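Local coordinates for transketolase (PDB 3L84), which is a transketolase, a dimeric enzyme of the thiamine diphosphate-binding family whose chain closes with a transketolase-type C-terminal domain, at residues C596-S608 with F618-S631. Numbering follows the deposited sequence.
Sequences CHKVYGIESFGES and FGFSVSKLVNFILS
Tyr600 OH donates to Gly619 O over 2.6 Å from 25° outside the carbonyl plane, and Ser621 N, within the same turn, grips that oxygen more weakly. Tyrosine suits this place because its ring reaches across from the edge strand (CG anti to the backbone N, chi1 -165°) while its OH meets the turn. Gly619, at positive phi, ends helix 611-617 in a Schellman motif; it has no CB, and the Tyr600 hydroxyl lies close beside its backbone. Leu625 CD1 lies over one face of the Tyr600 ring, a CH-pi contact 3.9 Å from the centroid. The ring's edges point at the faces of Phe620 and Phe628, the latter a tilted edge-to-face pair with centroids 4.8 Å apart and planes at 60°. The long chain of Lys598, extended past Phe628, carries NZ to two waters, which donate to Phe628 O and Ile629 O and link the last helical turn to the strand. Branched Ile602 touches two rings at once: Ile602 CG1 meets Phe620 CE2 at the ring edge, 3.7 Å away, and CG2 packs on Phe618. The Phe618 ring also reaches Ser604 and Gly606; Glu607 CG touches it too, while the Glu607 carboxylate makes a salt bridge with Arg617. Helix 622-629 runs nearly antiparallel to strand 598-600, an outermost strand of the C-terminal domain's mixed sheet, with strand 580-584 beside it and helix 537-549 flanking Phe620 and Leu625.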
ATOM      1  N   CYS A 596      -3.175  -6.856  28.754  1.00  8.07           N
ATOM      2  CA  CYS A 596      -2.036  -6.512  29.600  1.00  8.66           C
ATOM      3  C   CYS A 596      -2.262  -5.221  30.355  1.00  8.27           C
ATOM      4  O   CYS A 596      -2.904  -4.286  29.863  1.00  9.91           O
ATOM      5  CB  CYS A 596      -0.784  -6.341  28.764  1.00  8.36           C
ATOM      6  SG  CYS A 596      -0.356  -7.815  27.797  1.00 10.97           S
ATOM      7  N   HIS A 597      -1.726  -5.137  31.574  1.00  8.00           N
ATOM      8  CA  HIS A 597      -1.722  -3.901  32.342  1.00  7.76           C
ATOM      9  C   HIS A 597      -0.676  -2.942  31.833  1.00  8.03           C
ATOM     10  O   HIS A 597      -0.888  -1.713  31.862  1.00  9.28           O
ATOM     11  CB  HIS A 597      -1.468  -4.171  33.818  1.00  8.35           C
ATOM     12  CG  HIS A 597      -2.478  -5.074  34.431  1.00  9.87           C
ATOM     13  ND1 HIS A 597      -3.690  -4.641  34.920  1.00 15.86           N
ATOM     14  CD2 HIS A 597      -2.439  -6.405  34.639  1.00  8.86           C
ATOM     15  CE1 HIS A 597      -4.357  -5.680  35.403  1.00 13.57           C
ATOM     16  NE2 HIS A 597      -3.616  -6.764  35.251  1.00 14.39           N
ATOM     17  N   LYS A 598       0.454  -3.488  31.429  1.00  8.09           N
ATOM     18  CA  LYS A 598       1.576  -2.703  30.948  1.00  7.69           C
ATOM     19  C   LYS A 598       2.069  -3.309  29.644  1.00  7.24           C
ATOM     20  O   LYS A 598       1.992  -4.516  29.481  1.00  8.01           O
ATOM     21  CB  LYS A 598       2.743  -2.695  31.944  1.00  8.62           C
ATOM     22  CG  LYS A 598       2.436  -2.083  33.309  1.00 10.19           C
ATOM     23  CD  LYS A 598       3.671  -2.083  34.190  1.00 13.26           C
ATOM     24  CE  LYS A 598       3.347  -1.457  35.501  1.00 16.25           C
ATOM     25  NZ  LYS A 598       4.613  -1.428  36.337  1.00 18.97           N
ATOM     26  N   VAL A 599       2.613  -2.486  28.752  1.00  7.09           N
ATOM     27  CA  VAL A 599       3.160  -2.940  27.499  1.00  8.38           C
ATOM     28  C   VAL A 599       4.560  -2.382  27.327  1.00  8.31           C
ATOM     29  O   VAL A 599       4.752  -1.174  27.441  1.00 10.29           O
ATOM     30  CB  VAL A 599       2.263  -2.535  26.322  1.00  9.04           C
ATOM     31  CG1 VAL A 599       2.887  -2.884  24.977  1.00 11.24           C
ATOM     32  CG2 VAL A 599       0.873  -3.154  26.463  1.00 10.21           C
ATOM     33  N   TYR A 600       5.508  -3.284  27.076  1.00  7.50           N
ATOM     34  CA  TYR A 600       6.908  -3.014  26.874  1.00  7.63           C
ATOM     35  C   TYR A 600       7.217  -3.283  25.411  1.00  8.05           C
ATOM     36  O   TYR A 600       7.451  -4.405  25.010  1.00  7.96           O
ATOM     37  CB  TYR A 600       7.739  -3.926  27.774  1.00  8.04           C
ATOM     38  CG  TYR A 600       9.189  -3.553  27.962  1.00  6.91           C
ATOM     39  CD1 TYR A 600       9.562  -2.620  28.898  1.00  7.56           C
ATOM     40  CD2 TYR A 600      10.185  -4.146  27.211  1.00  8.60           C
ATOM     41  CE1 TYR A 600      10.876  -2.297  29.108  1.00  8.11           C
ATOM     42  CE2 TYR A 600      11.501  -3.823  27.422  1.00  8.89           C
ATOM     43  CZ  TYR A 600      11.832  -2.901  28.376  1.00  8.27           C
ATOM     44  OH  TYR A 600      13.144  -2.537  28.634  1.00  9.21           O
ATOM     45  N   GLY A 601       7.166  -2.201  24.630  1.00  7.96           N
ATOM     46  CA  GLY A 601       7.280  -2.280  23.190  1.00  8.27           C
ATOM     47  C   GLY A 601       8.242  -1.254  22.657  1.00  8.13           C
ATOM     48  O   GLY A 601       9.169  -0.813  23.356  1.00  9.55           O
ATOM     49  N   ILE A 602       7.999  -0.830  21.415  1.00  8.57           N
ATOM     50  CA  ILE A 602       8.790   0.193  20.761  1.00  8.62           C
ATOM     51  C   ILE A 602       7.828   1.274  20.282  1.00  9.41           C
ATOM     52  O   ILE A 602       6.885   0.942  19.542  1.00 11.37           O
ATOM     53  CB  ILE A 602       9.584  -0.402  19.580  1.00  8.67           C
ATOM     54  CG1 ILE A 602      10.425  -1.582  19.996  1.00 10.41           C
ATOM     55  CG2 ILE A 602      10.423   0.703  18.882  1.00 10.21           C
ATOM     56  CD1 ILE A 602      11.038  -2.315  18.789  1.00 11.17           C
ATOM     57  N   GLU A 603       8.105   2.505  20.597  1.00  8.70           N
ATOM     58  CA  GLU A 603       7.193   3.627  20.261  1.00 10.32           C
ATOM     59  C   GLU A 603       7.732   4.500  19.143  1.00 11.21           C
ATOM     60  O   GLU A 603       7.003   5.379  18.654  1.00 14.88           O
ATOM     61  CB  GLU A 603       6.903   4.443  21.503  1.00 11.14           C
ATOM     62  CG  GLU A 603       6.103   3.677  22.521  1.00 15.32           C
ATOM     63  CD  GLU A 603       5.772   4.528  23.719  1.00 21.19           C
ATOM     64  OE1 GLU A 603       4.644   5.082  23.762  1.00 25.44           O
ATOM     65  OE2 GLU A 603       6.660   4.682  24.603  1.00 22.88           O
ATOM     66  N   SER A 604       8.980   4.329  18.761  1.00  7.86           N
ATOM     67  CA  SER A 604       9.647   5.121  17.740  1.00  7.63           C
ATOM     68  C   SER A 604       9.939   4.246  16.534  1.00  6.20           C
ATOM     69  O   SER A 604       9.716   3.047  16.559  1.00  7.43           O
ATOM     70  CB  SER A 604      10.954   5.703  18.311  1.00  7.88           C
ATOM     71  OG  SER A 604      11.908   4.694  18.507  1.00  9.44           O
ATOM     72  N   PHE A 605      10.514   4.837  15.498  1.00  6.55           N
ATOM     73  CA  PHE A 605      11.168   4.067  14.458  1.00  6.39           C
ATOM     74  C   PHE A 605      12.483   3.471  14.963  1.00  6.77           C
ATOM     75  O   PHE A 605      12.970   3.835  16.055  1.00  7.67           O
ATOM     76  CB  PHE A 605      11.363   4.848  13.177  1.00  6.44           C
ATOM     77  CG  PHE A 605      10.068   5.209  12.497  1.00  5.59           C
ATOM     78  CD1 PHE A 605       9.293   4.223  11.899  1.00  6.27           C
ATOM     79  CD2 PHE A 605       9.625   6.519  12.418  1.00  6.20           C
ATOM     80  CE1 PHE A 605       8.103   4.528  11.244  1.00  6.28           C
ATOM     81  CE2 PHE A 605       8.429   6.837  11.790  1.00  5.98           C
ATOM     82  CZ  PHE A 605       7.662   5.827  11.196  1.00  6.11           C
ATOM     83  N   GLY A 606      13.029   2.545  14.217  1.00  6.75           N
ATOM     84  CA  GLY A 606      14.245   1.854  14.606  1.00  7.18           C
ATOM     85  C   GLY A 606      15.539   2.592  14.334  1.00  7.16           C
ATOM     86  O   GLY A 606      15.574   3.820  14.295  1.00  8.60           O
ATOM     87  N   GLU A 607      16.628   1.827  14.248  1.00  7.67           N
ATOM     88  CA  GLU A 607      17.973   2.360  14.079  1.00  7.61           C
ATOM     89  C   GLU A 607      18.778   1.415  13.205  1.00  7.43           C
ATOM     90  O   GLU A 607      18.654   0.227  13.300  1.00  8.04           O
ATOM     91  CB  GLU A 607      18.660   2.470  15.443  1.00  9.01           C
ATOM     92  CG  GLU A 607      18.112   3.543  16.371  1.00 10.24           C
ATOM     93  CD  GLU A 607      18.445   4.945  15.958  1.00 13.36           C
ATOM     94  OE1 GLU A 607      19.253   5.184  15.028  1.00 12.43           O
ATOM     95  OE2 GLU A 607      17.842   5.855  16.602  1.00 17.67           O
ATOM     96  N   SER A 608      19.677   1.958  12.392  1.00  7.78           N
ATOM     97  CA  SER A 608      20.654   1.164  11.669  1.00  7.07           C
ATOM     98  C   SER A 608      21.803   0.774  12.580  1.00  8.00           C
ATOM     99  O   SER A 608      22.567   1.622  13.019  1.00  9.75           O
ATOM    100  CB  SER A 608      21.141   1.976  10.442  1.00  7.39           C
ATOM    101  OG  SER A 608      22.172   1.300   9.765  1.00  7.49           O
ATOM    102  N   PHE A 618      16.790  -0.525  22.305  1.00  6.61           N
ATOM    103  CA  PHE A 618      15.357  -0.449  22.492  1.00  6.95           C
ATOM    104  C   PHE A 618      14.858  -1.169  23.738  1.00  7.94           C
ATOM    105  O   PHE A 618      13.645  -1.235  23.983  1.00  9.31           O
ATOM    106  CB  PHE A 618      14.647  -0.895  21.181  1.00  8.42           C
ATOM    107  CG  PHE A 618      14.708   0.176  20.138  1.00  8.14           C
ATOM    108  CD1 PHE A 618      13.900   1.287  20.244  1.00 11.22           C
ATOM    109  CD2 PHE A 618      15.629   0.130  19.117  1.00  8.66           C
ATOM    110  CE1 PHE A 618      14.034   2.308  19.324  1.00 13.71           C
ATOM    111  CE2 PHE A 618      15.755   1.133  18.179  1.00  9.28           C
ATOM    112  CZ  PHE A 618      14.947   2.203  18.264  1.00 10.54           C
ATOM    113  N   GLY A 619      15.800  -1.627  24.578  1.00  7.88           N
ATOM    114  CA  GLY A 619      15.427  -2.100  25.898  1.00  7.65           C
ATOM    115  C   GLY A 619      15.187  -3.566  26.054  1.00  8.07           C
ATOM    116  O   GLY A 619      14.734  -3.996  27.111  1.00  7.69           O
ATOM    117  N   PHE A 620      15.491  -4.355  25.048  1.00  7.91           N
ATOM    118  CA  PHE A 620      15.191  -5.803  25.069  1.00  8.33           C
ATOM    119  C   PHE A 620      16.332  -6.581  25.655  1.00  9.08           C
ATOM    120  O   PHE A 620      17.121  -7.203  24.957  1.00 11.10           O
ATOM    121  CB  PHE A 620      14.731  -6.287  23.686  1.00  8.45           C
ATOM    122  CG  PHE A 620      13.443  -5.643  23.264  1.00  8.48           C
ATOM    123  CD1 PHE A 620      12.232  -6.159  23.706  1.00 10.03           C
ATOM    124  CD2 PHE A 620      13.428  -4.490  22.513  1.00  9.64           C
ATOM    125  CE1 PHE A 620      11.043  -5.532  23.391  1.00 10.43           C
ATOM    126  CE2 PHE A 620      12.243  -3.859  22.211  1.00 10.13           C
ATOM    127  CZ  PHE A 620      11.036  -4.373  22.659  1.00  9.89           C
ATOM    128  N   SER A 621      16.453  -6.452  26.975  1.00  8.80           N
ATOM    129  CA  SER A 621      17.415  -7.219  27.782  1.00  8.83           C
ATOM    130  C   SER A 621      16.726  -7.634  29.060  1.00  8.18           C
ATOM    131  O   SER A 621      15.781  -6.983  29.507  1.00  8.30           O
ATOM    132  CB  SER A 621      18.668  -6.408  28.130  1.00  9.60           C
ATOM    133  OG  SER A 621      18.361  -5.446  29.131  1.00 10.22           O
ATOM    134  N   VAL A 622      17.234  -8.689  29.674  1.00  8.00           N
ATOM    135  CA  VAL A 622      16.667  -9.155  30.929  1.00  8.18           C
ATOM    136  C   VAL A 622      16.744  -8.044  31.988  1.00  8.21           C
ATOM    137  O   VAL A 622      15.778  -7.774  32.718  1.00  8.71           O
ATOM    138  CB  VAL A 622      17.368 -10.448  31.413  1.00  8.99           C
ATOM    139  CG1 VAL A 622      16.959 -10.805  32.876  1.00  9.79           C
ATOM    140  CG2 VAL A 622      17.031 -11.567  30.454  1.00 11.23           C
ATOM    141  N   SER A 623      17.898  -7.413  32.141  1.00  9.01           N
ATOM    142  CA  SER A 623      18.053  -6.426  33.206  0.50  8.70           C
ATOM    143  C   SER A 623      17.051  -5.278  33.036  1.00  8.19           C
ATOM    144  O   SER A 623      16.443  -4.840  34.013  1.00  8.32           O
ATOM    145  CB  SER A 623      19.477  -5.879  33.241  0.50  9.05           C
ATOM    146  OG  SER A 623      20.392  -6.882  33.656  0.50 10.37           O
ATOM    147  N   LYS A 624      16.880  -4.801  31.807  1.00  8.00           N
ATOM    148  CA  LYS A 624      15.983  -3.663  31.590  1.00  7.72           C
ATOM    149  C   LYS A 624      14.525  -4.056  31.783  1.00  7.17           C
ATOM    150  O   LYS A 624      13.725  -3.298  32.329  1.00  8.93           O
ATOM    151  CB  LYS A 624      16.207  -3.030  30.230  1.00  7.64           C
ATOM    152  CG  LYS A 624      17.559  -2.324  30.126  1.00  7.37           C
ATOM    153  CD  LYS A 624      17.787  -1.746  28.771  1.00  8.19           C
ATOM    154  CE  LYS A 624      19.043  -0.895  28.642  1.00  8.40           C
ATOM    155  NZ  LYS A 624      19.217  -0.351  27.257  1.00 10.08           N
ATOM    156  N   LEU A 625      14.151  -5.247  31.295  1.00  7.54           N
ATOM    157  CA  LEU A 625      12.779  -5.669  31.441  1.00  7.44           C
ATOM    158  C   LEU A 625      12.432  -5.935  32.900  1.00  7.53           C
ATOM    159  O   LEU A 625      11.391  -5.522  33.379  1.00  8.66           O
ATOM    160  CB  LEU A 625      12.476  -6.886  30.554  1.00  7.72           C
ATOM    161  CG  LEU A 625      11.080  -7.455  30.696  1.00  8.37           C
ATOM    162  CD1 LEU A 625       9.996  -6.426  30.391  1.00  8.03           C
ATOM    163  CD2 LEU A 625      10.914  -8.674  29.763  1.00  9.09           C
ATOM    164  N   VAL A 626      13.324  -6.584  33.618  1.00  8.37           N
ATOM    165  CA  VAL A 626      13.094  -6.795  35.048  1.00  9.13           C
ATOM    166  C   VAL A 626      12.979  -5.481  35.812  1.00  9.59           C
ATOM    167  O   VAL A 626      12.121  -5.337  36.662  1.00 10.04           O
ATOM    168  CB  VAL A 626      14.191  -7.674  35.645  1.00  8.90           C
ATOM    169  CG1 VAL A 626      14.177  -7.652  37.203  1.00  9.10           C
ATOM    170  CG2 VAL A 626      14.074  -9.110  35.127  1.00  9.73           C
ATOM    171  N   ASN A 627      13.836  -4.520  35.500  1.00  8.72           N
ATOM    172  CA  ASN A 627      13.721  -3.187  36.124  1.00 10.21           C
ATOM    173  C   ASN A 627      12.385  -2.516  35.845  1.00  9.50           C
ATOM    174  O   ASN A 627      11.797  -1.910  36.746  1.00 10.30           O
ATOM    175  CB  ASN A 627      14.917  -2.312  35.739  1.00 11.70           C
ATOM    176  CG  ASN A 627      16.164  -2.695  36.487  1.00 16.37           C
ATOM    177  OD1 ASN A 627      16.115  -3.394  37.505  1.00 19.88           O
ATOM    178  ND2 ASN A 627      17.310  -2.255  35.971  1.00 21.11           N
ATOM    179  N   PHE A 628      11.888  -2.646  34.616  1.00  8.06           N
ATOM    180  CA  PHE A 628      10.588  -2.128  34.254  1.00  8.10           C
ATOM    181  C   PHE A 628       9.466  -2.821  35.058  1.00  9.40           C
ATOM    182  O   PHE A 628       8.577  -2.156  35.616  1.00 10.13           O
ATOM    183  CB  PHE A 628      10.395  -2.333  32.756  1.00  8.37           C
ATOM    184  CG  PHE A 628       9.044  -1.913  32.249  1.00  8.24           C
ATOM    185  CD1 PHE A 628       8.779  -0.580  31.912  1.00 10.83           C
ATOM    186  CD2 PHE A 628       8.036  -2.839  32.096  1.00  9.93           C
ATOM    187  CE1 PHE A 628       7.532  -0.202  31.447  1.00  9.91           C
ATOM    188  CE2 PHE A 628       6.798  -2.475  31.595  1.00 11.19           C
ATOM    189  CZ  PHE A 628       6.527  -1.152  31.277  1.00 10.40           C
ATOM    190  N   ILE A 629       9.513  -4.151  35.136  1.00  9.18           N
ATOM    191  CA  ILE A 629       8.475  -4.917  35.842  1.00  9.33           C
ATOM    192  C   ILE A 629       8.465  -4.564  37.337  1.00  9.53           C
ATOM    193  O   ILE A 629       7.400  -4.506  37.947  1.00 10.21           O
ATOM    194  CB  ILE A 629       8.678  -6.408  35.603  1.00  8.47           C
ATOM    195  CG1 ILE A 629       8.409  -6.722  34.115  1.00  9.76           C
ATOM    196  CG2 ILE A 629       7.786  -7.268  36.524  1.00  9.72           C
ATOM    197  CD1 ILE A 629       8.716  -8.132  33.691  1.00 11.16           C
ATOM    198  N   LEU A 630       9.640  -4.318  37.904  1.00  8.87           N
ATOM    199  CA  LEU A 630       9.790  -3.971  39.337  1.00  8.47           C
ATOM    200  C   LEU A 630       9.652  -2.480  39.585  1.00 10.04           C
ATOM    201  O   LEU A 630       9.887  -2.000  40.702  1.00  9.68           O
ATOM    202  CB  LEU A 630      11.107  -4.521  39.870  1.00  8.53           C
ATOM    203  CG  LEU A 630      11.200  -6.055  39.849  1.00  9.76           C
ATOM    204  CD1 LEU A 630      12.525  -6.589  40.419  1.00 11.89           C
ATOM    205  CD2 LEU A 630      10.017  -6.743  40.609  1.00 10.78           C
ATOM    206  N   SER A 631       9.214  -1.767  38.551  1.00 11.26           N
ATOM    207  CA  SER A 631       8.945  -0.317  38.577  1.00 13.35           C
ATOM    208  C   SER A 631      10.052   0.463  39.286  1.00 15.04           C
ATOM    209  O   SER A 631       9.786   1.302  40.152  1.00 16.00           O
ATOM    210  CB  SER A 631       7.541  -0.012  39.141  1.00 13.97           C
ATOM    211  OG  SER A 631       7.310  -0.592  40.447  1.00 14.28           O
TER
HETATM  212  O   HOH W   1       6.868  -0.144  35.318  1.00 19.27           O
HETATM  213  O   HOH W   2       4.988  -4.172  36.708  1.00 19.33           O
HETATM  214  O   HOH W   3      11.642   0.289  22.909  1.00 12.95           O